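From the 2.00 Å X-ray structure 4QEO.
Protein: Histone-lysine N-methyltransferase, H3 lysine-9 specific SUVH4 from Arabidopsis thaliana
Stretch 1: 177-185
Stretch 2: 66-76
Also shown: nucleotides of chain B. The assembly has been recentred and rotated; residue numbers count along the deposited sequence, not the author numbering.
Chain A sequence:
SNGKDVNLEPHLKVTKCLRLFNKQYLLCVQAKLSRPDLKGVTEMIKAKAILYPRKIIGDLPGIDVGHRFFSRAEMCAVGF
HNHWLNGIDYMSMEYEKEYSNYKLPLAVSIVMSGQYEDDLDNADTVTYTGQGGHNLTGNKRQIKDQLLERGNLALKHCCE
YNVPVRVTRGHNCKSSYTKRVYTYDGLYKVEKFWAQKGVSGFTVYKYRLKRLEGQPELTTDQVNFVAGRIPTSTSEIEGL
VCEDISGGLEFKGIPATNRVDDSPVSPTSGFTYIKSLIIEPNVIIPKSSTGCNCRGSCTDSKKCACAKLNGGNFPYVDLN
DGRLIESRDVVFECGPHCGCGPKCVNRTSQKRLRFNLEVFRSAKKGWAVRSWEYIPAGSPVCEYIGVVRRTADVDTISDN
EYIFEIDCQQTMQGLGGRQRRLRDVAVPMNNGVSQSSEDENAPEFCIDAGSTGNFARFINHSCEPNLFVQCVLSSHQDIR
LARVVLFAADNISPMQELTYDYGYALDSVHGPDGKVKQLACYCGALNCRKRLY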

ATOM      1  N   TYR A 177       6.768   6.912   8.305  1.00 66.08           N
ATOM      2  CA  TYR A 177       5.592   7.511   7.710  1.00 54.23           C
ATOM      3  C   TYR A 177       4.248   7.096   8.252  1.00 55.60           C
ATOM      4  O   TYR A 177       3.281   7.774   8.048  1.00 51.85           O
ATOM      5  CB  TYR A 177       5.622   7.232   6.224  1.00 44.17           C
ATOM      6  CG  TYR A 177       6.877   7.705   5.567  1.00 41.25           C
ATOM      7  CD1 TYR A 177       7.352   8.974   5.784  1.00 41.02           C
ATOM      8  CD2 TYR A 177       7.585   6.891   4.738  1.00 38.06           C
ATOM      9  CE1 TYR A 177       8.496   9.420   5.178  1.00 42.42           C
ATOM     10  CE2 TYR A 177       8.736   7.326   4.142  1.00 41.23           C
ATOM     11  CZ  TYR A 177       9.186   8.595   4.367  1.00 42.12           C
ATOM     12  OH  TYR A 177      10.327   9.021   3.779  1.00 48.72           O
ATOM     13  N   THR A 178       4.190   5.946   8.897  1.00 65.29           N
ATOM     14  CA  THR A 178       2.917   5.412   9.369  1.00 65.19           C
ATOM     15  C   THR A 178       2.883   5.351  10.868  1.00 60.24           C
ATOM     16  O   THR A 178       3.565   4.588  11.470  1.00 62.91           O
ATOM     17  CB  THR A 178       2.746   3.995   8.869  1.00 67.93           C
ATOM     18  OG1 THR A 178       3.222   3.902   7.530  1.00 69.27           O
ATOM     19  CG2 THR A 178       1.296   3.567   8.949  1.00 62.98           C
ATOM     20  N   LYS A 179       2.112   6.204  11.476  1.00 50.55           N
ATOM     21  CA  LYS A 179       1.999   6.195  12.895  1.00 43.22           C
ATOM     22  C   LYS A 179       1.230   5.027  13.509  1.00 43.35           C
ATOM     23  O   LYS A 179       1.569   4.516  14.541  1.00 38.48           O
ATOM     24  CB  LYS A 179       1.440   7.524  13.331  1.00 47.56           C
ATOM     25  CG  LYS A 179       2.403   8.680  13.077  1.00 53.50           C
ATOM     26  CD  LYS A 179       3.311   8.883  14.267  1.00 57.94           C
ATOM     27  CE  LYS A 179       3.993  10.230  14.237  1.00 66.91           C
ATOM     28  NZ  LYS A 179       3.023  11.282  14.607  1.00 68.86           N
ATOM     29  N   ARG A 180       0.139   4.680  12.856  1.00 44.25           N
ATOM     30  CA  ARG A 180      -0.778   3.658  13.323  1.00 46.16           C
ATOM     31  C   ARG A 180      -1.325   2.750  12.227  1.00 39.81           C
ATOM     32  O   ARG A 180      -1.477   3.151  11.110  1.00 42.38           O
ATOM     33  CB  ARG A 180      -1.910   4.285  14.098  1.00 50.98           C
ATOM     34  CG  ARG A 180      -2.429   3.349  15.158  1.00 58.25           C
ATOM     35  CD  ARG A 180      -2.704   4.015  16.490  1.00 59.18           C
ATOM     36  NE  ARG A 180      -4.119   4.059  16.612  1.00 56.73           N
ATOM     37  CZ  ARG A 180      -4.785   4.613  17.597  1.00 54.50           C
ATOM     38  NH1 ARG A 180      -4.139   5.179  18.595  1.00 63.13           N
ATOM     39  NH2 ARG A 180      -6.082   4.591  17.556  1.00 37.15           N
ATOM     40  N   VAL A 181      -1.578   1.506  12.576  1.00 33.18           N
ATOM     41  CA  VAL A 181      -2.149   0.562  11.664  1.00 28.71           C
ATOM     42  C   VAL A 181      -3.241  -0.239  12.373  1.00 28.94           C
ATOM     43  O   VAL A 181      -3.164  -0.440  13.553  1.00 29.12           O
ATOM     44  CB  VAL A 181      -1.066  -0.341  11.098  1.00 39.40           C
ATOM     45  CG1 VAL A 181      -0.551  -1.280  12.130  1.00 35.07           C
ATOM     46  CG2 VAL A 181      -1.574  -1.119   9.932  1.00 48.57           C
ATOM     47  N   TYR A 182      -4.251  -0.654  11.637  1.00 20.91           N
ATOM     48  CA  TYR A 182      -5.373  -1.391  12.206  1.00 20.21           C
ATOM     49  C   TYR A 182      -5.423  -2.766  11.556  1.00 29.82           C
ATOM     50  O   TYR A 182      -5.515  -2.866  10.342  1.00 30.02           O
ATOM     51  CB  TYR A 182      -6.669  -0.619  11.954  1.00 19.11           C
ATOM     52  CG  TYR A 182      -6.698   0.700  12.689  1.00 25.66           C
ATOM     53  CD1 TYR A 182      -6.239   1.870  12.084  1.00 23.13           C
ATOM     54  CD2 TYR A 182      -7.163   0.774  13.998  1.00 22.91           C
ATOM     55  CE1 TYR A 182      -6.246   3.093  12.769  1.00 23.53           C
ATOM     56  CE2 TYR A 182      -7.175   1.987  14.690  1.00 27.60           C
ATOM     57  CZ  TYR A 182      -6.717   3.141  14.073  1.00 27.32           C
ATOM     58  OH  TYR A 182      -6.732   4.347  14.766  1.00 27.15           O
ATOM     59  N   THR A 183      -5.336  -3.835  12.341  1.00 25.20           N
ATOM     60  CA  THR A 183      -5.389  -5.160  11.735  1.00 19.82           C
ATOM     61  C   THR A 183      -6.716  -5.814  12.060  1.00 19.58           C
ATOM     62  O   THR A 183      -7.116  -5.884  13.226  1.00 23.25           O
ATOM     63  CB  THR A 183      -4.254  -6.073  12.226  1.00 28.68           C
ATOM     64  OG1 THR A 183      -4.415  -6.302  13.636  1.00 32.09           O
ATOM     65  CG2 THR A 183      -2.903  -5.417  11.954  1.00 24.43           C
ATOM     66  N   TYR A 184      -7.405  -6.275  11.024  1.00 24.81           N
ATOM     67  CA  TYR A 184      -8.573  -7.117  11.219  1.00 23.05           C
ATOM     68  C   TYR A 184      -8.126  -8.482  11.731  1.00 22.15           C
ATOM     69  O   TYR A 184      -7.401  -9.201  11.037  1.00 21.61           O
ATOM     70  CB  TYR A 184      -9.342  -7.266   9.901  1.00 18.40           C
ATOM     71  CG  TYR A 184     -10.428  -8.317   9.973  1.00 19.19           C
ATOM     72  CD1 TYR A 184     -11.345  -8.320  11.020  1.00 20.11           C
ATOM     73  CD2 TYR A 184     -10.548  -9.293   8.986  1.00 19.72           C
ATOM     74  CE1 TYR A 184     -12.334  -9.286  11.105  1.00 18.60           C
ATOM     75  CE2 TYR A 184     -11.535 -10.260   9.058  1.00 23.23           C
ATOM     76  CZ  TYR A 184     -12.424 -10.251  10.117  1.00 20.50           C
ATOM     77  OH  TYR A 184     -13.411 -11.213  10.191  1.00 21.97           O
ATOM     78  N   ASP A 185      -8.576  -8.857  12.930  1.00 20.20           N
ATOM     79  CA  ASP A 185      -8.057 -10.044  13.581  1.00 23.93           C
ATOM     80  C   ASP A 185      -9.017 -11.235  13.579  1.00 22.58           C
ATOM     81  O   ASP A 185      -8.762 -12.247  14.244  1.00 23.39           O
ATOM     82  CB  ASP A 185      -7.626  -9.700  15.014  1.00 25.97           C
ATOM     83  CG  ASP A 185      -6.375  -8.827  15.051  1.00 31.58           C
ATOM     84  OD1 ASP A 185      -5.666  -8.738  14.021  1.00 25.76           O
ATOM     85  OD2 ASP A 185      -6.093  -8.234  16.109  1.00 26.52           O
TER
ATOM     86  P    DA B   8      -9.666   5.033  17.833  1.00 30.27           P
ATOM     87  OP1  DA B   8      -9.851   3.723  17.294  1.00 27.90           O
ATOM     88  OP2  DA B   8      -8.349   5.510  18.055  1.00 26.72           O
ATOM     89  O5'  DA B   8     -10.363   5.941  16.748  1.00 27.64           O
ATOM     90  C5'  DA B   8     -10.155   7.340  16.746  1.00 29.45           C
ATOM     91  C4'  DA B   8      -9.818   7.811  15.357  1.00 29.76           C
ATOM     92  O4'  DA B   8     -10.155   9.197  15.250  1.00 27.78           O
ATOM     93  C3'  DA B   8      -8.335   7.746  15.035  1.00 29.16           C
ATOM     94  O3'  DA B   8      -8.162   7.627  13.625  1.00 27.53           O
ATOM     95  C2'  DA B   8      -7.823   9.037  15.640  1.00 28.73           C
ATOM     96  C1'  DA B   8      -9.023   9.980  15.571  1.00 29.59           C
ATOM     97  N9   DA B   8      -9.338  10.726  16.783  1.00 34.14           N
ATOM     98  C8   DA B   8      -9.205  10.348  18.092  1.00 34.64           C
ATOM     99  N7   DA B   8      -9.634  11.241  18.945  1.00 35.23           N
ATOM    100  C5   DA B   8     -10.097  12.271  18.144  1.00 33.99           C
ATOM    101  C6   DA B   8     -10.679  13.514  18.442  1.00 36.81           C
ATOM    102  N6   DA B   8     -10.915  13.943  19.679  1.00 36.21           N
ATOM    103  N1   DA B   8     -11.031  14.303  17.410  1.00 40.97           N
ATOM    104  C2   DA B   8     -10.793  13.875  16.169  1.00 40.92           C
ATOM    105  N3   DA B   8     -10.263  12.729  15.761  1.00 37.76           N
ATOM    106  C4   DA B   8      -9.929  11.964  16.811  1.00 34.68           C
ATOM    107  P    DT B   9      -6.822   7.350  12.901  1.00 28.67           P
ATOM    108  OP1  DT B   9      -7.098   6.876  11.595  1.00 27.69           O
ATOM    109  OP2  DT B   9      -5.989   6.592  13.777  1.00 32.57           O
ATOM    110  O5'  DT B   9      -6.218   8.809  12.784  1.00 30.74           O
ATOM    111  C5'  DT B   9      -6.765   9.755  11.865  1.00 32.41           C
ATOM    112  C4'  DT B   9      -6.235  11.145  12.127  1.00 40.53           C
ATOM    113  O4'  DT B   9      -6.802  11.675  13.321  1.00 37.77           O
ATOM    114  C3'  DT B   9      -4.722  11.271  12.316  1.00 40.67           C
ATOM    115  O3'  DT B   9      -4.127  11.673  11.095  1.00 42.50           O
ATOM    116  C2'  DT B   9      -4.565  12.353  13.368  1.00 42.94           C
ATOM    117  C1'  DT B   9      -5.985  12.735  13.742  1.00 46.28           C
ATOM    118  N1   DT B   9      -6.230  12.927  15.166  1.00 46.80           N
ATOM    119  C2   DT B   9      -6.834  14.089  15.580  1.00 47.77           C
ATOM    120  O2   DT B   9      -7.121  14.994  14.824  1.00 46.52           O
ATOM    121  N3   DT B   9      -7.076  14.156  16.924  1.00 43.01           N
ATOM    122  C4   DT B   9      -6.799  13.193  17.867  1.00 44.03           C
ATOM    123  O4   DT B   9      -7.093  13.386  19.033  1.00 48.00           O
ATOM    124  C5   DT B   9      -6.190  11.992  17.360  1.00 40.38           C
ATOM    125  C7   DT B   9      -5.833  10.899  18.315  1.00 34.54           C
ATOM    126  C6   DT B   9      -5.953  11.913  16.049  1.00 41.54           C
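Stretch 2 (66-76) GHRFFSRAEMC

Stretch 2 approaches the strand of stretch 1 as a short antiparallel neighbour, then turns at Phe 70 and Ser 71 into a helix that begins at Arg 72. The two segments bury 591 Å² between them, and Tyr 182 contributes more of this surface than any other residue. Its backbone is bonded to Phe 69 in both directions: Phe 69 N donates to Tyr 182 O at 2.7 Å, and Tyr 182 N donates to Phe 69 O at 2.8 Å, both nearly linear. In this hydrogen-bonded pair the CA atoms of Tyr 182 and Phe 69 lie 4.9 Å apart, and their side chains leave the same face of the sheet, with Tyr 182 CB 4.1 Å from Phe 69 CB. The next pair, Thr 183 with Arg 68, is non-hydrogen-bonded and closer, at 4.5 Å between CA atoms; its side chains occupy the other face, where Thr 183 CG2 meets Arg 68 CG at 3.9 Å.

Beyond this pair the ladder of bonds continues through Tyr 184, whose N donates to His 67 O at 3.0 Å and whose O accepts from Gly 66 N at 2.7 Å. Gly 66 has a positive phi of 100°, and at its backbone angles a CB would be jammed against the preceding carbonyl oxygen. The side chain of Tyr 184 starts toward stretch 2, its CB 4.4 Å from Phe 69 CE2, but its end leads away.

The helix closes over the Tyr 182 ring. Arg 72 CD lies over one ring face, 4.1 Å from the centroid, while Met 75 CE makes an off-centre CH-pi contact and comes within 3.7 Å of Tyr 182 CG. Ser 71 caps the helix, its OG accepting from Glu 74 N at 2.9 Å; in turn, Glu 74 OE2 accepts from Phe 70 N at 2.9 Å, tying the residue just after the strand to the first turn of the helix. The Phe 70 side chain points away at its base, yet its ring edge receives Thr 178 CG2, 4.0 Å from Phe 70 CD2.

Both stretches also reach the DNA backbone. Tyr 182 OH donates to OP2 of DT9 at 2.6 Å and accepts from Arg 180 NH2 at 2.9 Å. Arg 180 NH2 also reaches OP2 of DA8 at a very short 2.5 Å. From the helix, Arg 72 N donates to OP1 of DT9 and Arg 72 NH1 to OP1 of DA8, each at 3.0 Å, so the two adjacent phosphates are held by residues of both stretches.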

ATOM      1  N   GLY A  66      -6.286 -10.820   9.146  1.00 24.05           N
ATOM      2  CA  GLY A  66      -4.939 -10.274   9.062  1.00 24.96           C
ATOM      3  C   GLY A  66      -4.836  -9.006   8.229  1.00 28.65           C
ATOM      4  O   GLY A  66      -3.793  -8.342   8.216  1.00 27.48           O
ATOM      5  N   HIS A  67      -5.895  -8.663   7.507  1.00 29.55           N
ATOM      6  CA  HIS A  67      -5.842  -7.463   6.665  1.00 26.62           C
ATOM      7  C   HIS A  67      -5.390  -6.217   7.430  1.00 27.05           C
ATOM      8  O   HIS A  67      -5.926  -5.917   8.489  1.00 24.80           O
ATOM      9  CB  HIS A  67      -7.207  -7.183   6.049  1.00 24.89           C
ATOM     10  CG  HIS A  67      -7.161  -6.139   4.984  1.00 25.21           C
ATOM     11  ND1 HIS A  67      -7.001  -6.453   3.652  1.00 29.30           N
ATOM     12  CD2 HIS A  67      -7.189  -4.785   5.055  1.00 28.90           C
ATOM     13  CE1 HIS A  67      -6.950  -5.335   2.943  1.00 31.98           C
ATOM     14  NE2 HIS A  67      -7.058  -4.310   3.768  1.00 29.61           N
ATOM     15  N   ARG A  68      -4.395  -5.502   6.906  1.00 21.63           N
ATOM     16  CA  ARG A  68      -3.932  -4.283   7.543  1.00 23.85           C
ATOM     17  C   ARG A  68      -4.543  -3.030   6.923  1.00 28.90           C
ATOM     18  O   ARG A  68      -4.406  -2.788   5.730  1.00 27.02           O
ATOM     19  CB  ARG A  68      -2.417  -4.173   7.453  1.00 32.60           C
ATOM     20  CG  ARG A  68      -1.663  -5.156   8.307  1.00 40.92           C
ATOM     21  CD  ARG A  68      -0.310  -4.578   8.645  1.00 52.46           C
ATOM     22  NE  ARG A  68       0.384  -5.324   9.687  1.00 62.80           N
ATOM     23  CZ  ARG A  68       1.327  -6.229   9.456  1.00 72.09           C
ATOM     24  NH1 ARG A  68       1.684  -6.511   8.213  1.00 75.50           N
ATOM     25  NH2 ARG A  68       1.913  -6.852  10.470  1.00 76.90           N
ATOM     26  N   PHE A  69      -5.204  -2.230   7.752  1.00 23.86           N
ATOM     27  CA  PHE A  69      -5.742  -0.947   7.333  1.00 22.67           C
ATOM     28  C   PHE A  69      -4.807   0.132   7.847  1.00 28.31           C
ATOM     29  O   PHE A  69      -4.246  -0.007   8.930  1.00 26.69           O
ATOM     30  CB  PHE A  69      -7.148  -0.724   7.906  1.00 25.90           C
ATOM     31  CG  PHE A  69      -8.203  -1.627   7.327  1.00 28.56           C
ATOM     32  CD1 PHE A  69      -8.722  -1.393   6.058  1.00 26.29           C
ATOM     33  CD2 PHE A  69      -8.695  -2.690   8.062  1.00 28.89           C
ATOM     34  CE1 PHE A  69      -9.711  -2.223   5.534  1.00 25.95           C
ATOM     35  CE2 PHE A  69      -9.687  -3.524   7.560  1.00 28.73           C
ATOM     36  CZ  PHE A  69     -10.201  -3.296   6.298  1.00 27.93           C
ATOM     37  N   PHE A  70      -4.630   1.204   7.077  1.00 25.76           N
ATOM     38  CA  PHE A  70      -3.654   2.236   7.446  1.00 29.06           C
ATOM     39  C   PHE A  70      -4.297   3.459   8.100  1.00 30.36           C
ATOM     40  O   PHE A  70      -3.606   4.396   8.502  1.00 32.58           O
ATOM     41  CB  PHE A  70      -2.765   2.592   6.232  1.00 32.30           C
ATOM     42  CG  PHE A  70      -1.865   1.454   5.818  1.00 31.10           C
ATOM     43  CD1 PHE A  70      -2.381   0.362   5.138  1.00 33.29           C
ATOM     44  CD2 PHE A  70      -0.532   1.448   6.157  1.00 44.61           C
ATOM     45  CE1 PHE A  70      -1.579  -0.700   4.788  1.00 36.37           C
ATOM     46  CE2 PHE A  70       0.276   0.385   5.796  1.00 50.17           C
ATOM     47  CZ  PHE A  70      -0.249  -0.687   5.115  1.00 44.15           C
ATOM     48  N   SER A  71      -5.621   3.415   8.252  1.00 25.25           N
ATOM     49  CA  SER A  71      -6.369   4.492   8.896  1.00 23.63           C
ATOM     50  C   SER A  71      -7.799   4.032   9.209  1.00 23.76           C
ATOM     51  O   SER A  71      -8.271   3.064   8.609  1.00 23.91           O
ATOM     52  CB  SER A  71      -6.410   5.723   7.986  1.00 21.63           C
ATOM     53  OG  SER A  71      -7.273   5.498   6.880  1.00 24.84           O
ATOM     54  N   ARG A  72      -8.480   4.694  10.153  1.00 24.55           N
ATOM     55  CA  ARG A  72      -9.904   4.418  10.399  1.00 23.28           C
ATOM     56  C   ARG A  72     -10.692   4.740   9.120  1.00 21.88           C
ATOM     57  O   ARG A  72     -11.620   4.013   8.710  1.00 25.25           O
ATOM     58  CB  ARG A  72     -10.436   5.233  11.609  1.00 18.04           C
ATOM     59  CG  ARG A  72      -9.929   4.765  13.005  1.00 20.00           C
ATOM     60  CD  ARG A  72     -10.548   3.372  13.416  1.00 20.33           C
ATOM     61  NE  ARG A  72     -11.998   3.466  13.299  1.00 24.65           N
ATOM     62  CZ  ARG A  72     -12.821   3.665  14.326  1.00 21.73           C
ATOM     63  NH1 ARG A  72     -12.355   3.710  15.573  1.00 19.56           N
ATOM     64  NH2 ARG A  72     -14.118   3.802  14.099  1.00 20.21           N
ATOM     65  N   ALA A  73     -10.262   5.813   8.453  1.00 23.03           N
ATOM     66  CA  ALA A  73     -10.900   6.265   7.214  1.00 22.26           C
ATOM     67  C   ALA A  73     -10.917   5.191   6.127  1.00 21.83           C
ATOM     68  O   ALA A  73     -11.908   5.052   5.429  1.00 25.60           O
ATOM     69  CB  ALA A  73     -10.223   7.556   6.692  1.00 27.63           C
ATOM     70  N   GLU A  74      -9.820   4.447   5.971  1.00 24.52           N
ATOM     71  CA  GLU A  74      -9.758   3.379   4.961  1.00 27.95           C
ATOM     72  C   GLU A  74     -10.868   2.352   5.184  1.00 21.75           C
ATOM     73  O   GLU A  74     -11.530   1.878   4.231  1.00 24.33           O
ATOM     74  CB  GLU A  74      -8.414   2.651   5.030  1.00 32.19           C
ATOM     75  CG  GLU A  74      -7.370   3.117   4.082  1.00 39.66           C
ATOM     76  CD  GLU A  74      -6.315   2.049   3.826  1.00 41.19           C
ATOM     77  OE1 GLU A  74      -5.592   2.160   2.816  1.00 42.47           O
ATOM     78  OE2 GLU A  74      -6.226   1.085   4.619  1.00 33.17           O
ATOM     79  N   MET A  75     -11.061   2.005   6.459  1.00 21.28           N
ATOM     80  CA  MET A  75     -12.134   1.094   6.864  1.00 21.44           C
ATOM     81  C   MET A  75     -13.494   1.643   6.492  1.00 25.80           C
ATOM     82  O   MET A  75     -14.367   0.894   6.022  1.00 22.59           O
ATOM     83  CB  MET A  75     -12.067   0.782   8.375  1.00 20.61           C
ATOM     84  CG  MET A  75     -10.810   0.013   8.724  1.00 26.07           C
ATOM     85  SD  MET A  75     -10.785  -0.619  10.410  1.00 37.83           S
ATOM     86  CE  MET A  75     -10.061   0.764  11.189  1.00 23.12           C
ATOM     87  N   CYS A  76     -13.688   2.946   6.691  1.00 22.89           N
ATOM     88  CA  CYS A  76     -14.927   3.550   6.183  1.00 26.20           C
ATOM     89  C   CYS A  76     -15.053   3.436   4.660  1.00 29.84           C
ATOM     90  O   CYS A  76     -16.135   3.145   4.135  1.00 25.85           O
ATOM     91  CB  CYS A  76     -15.027   5.026   6.571  1.00 29.22           C
ATOM     92  SG  CYS A  76     -14.992   5.335   8.354  1.00 32.43           S
TER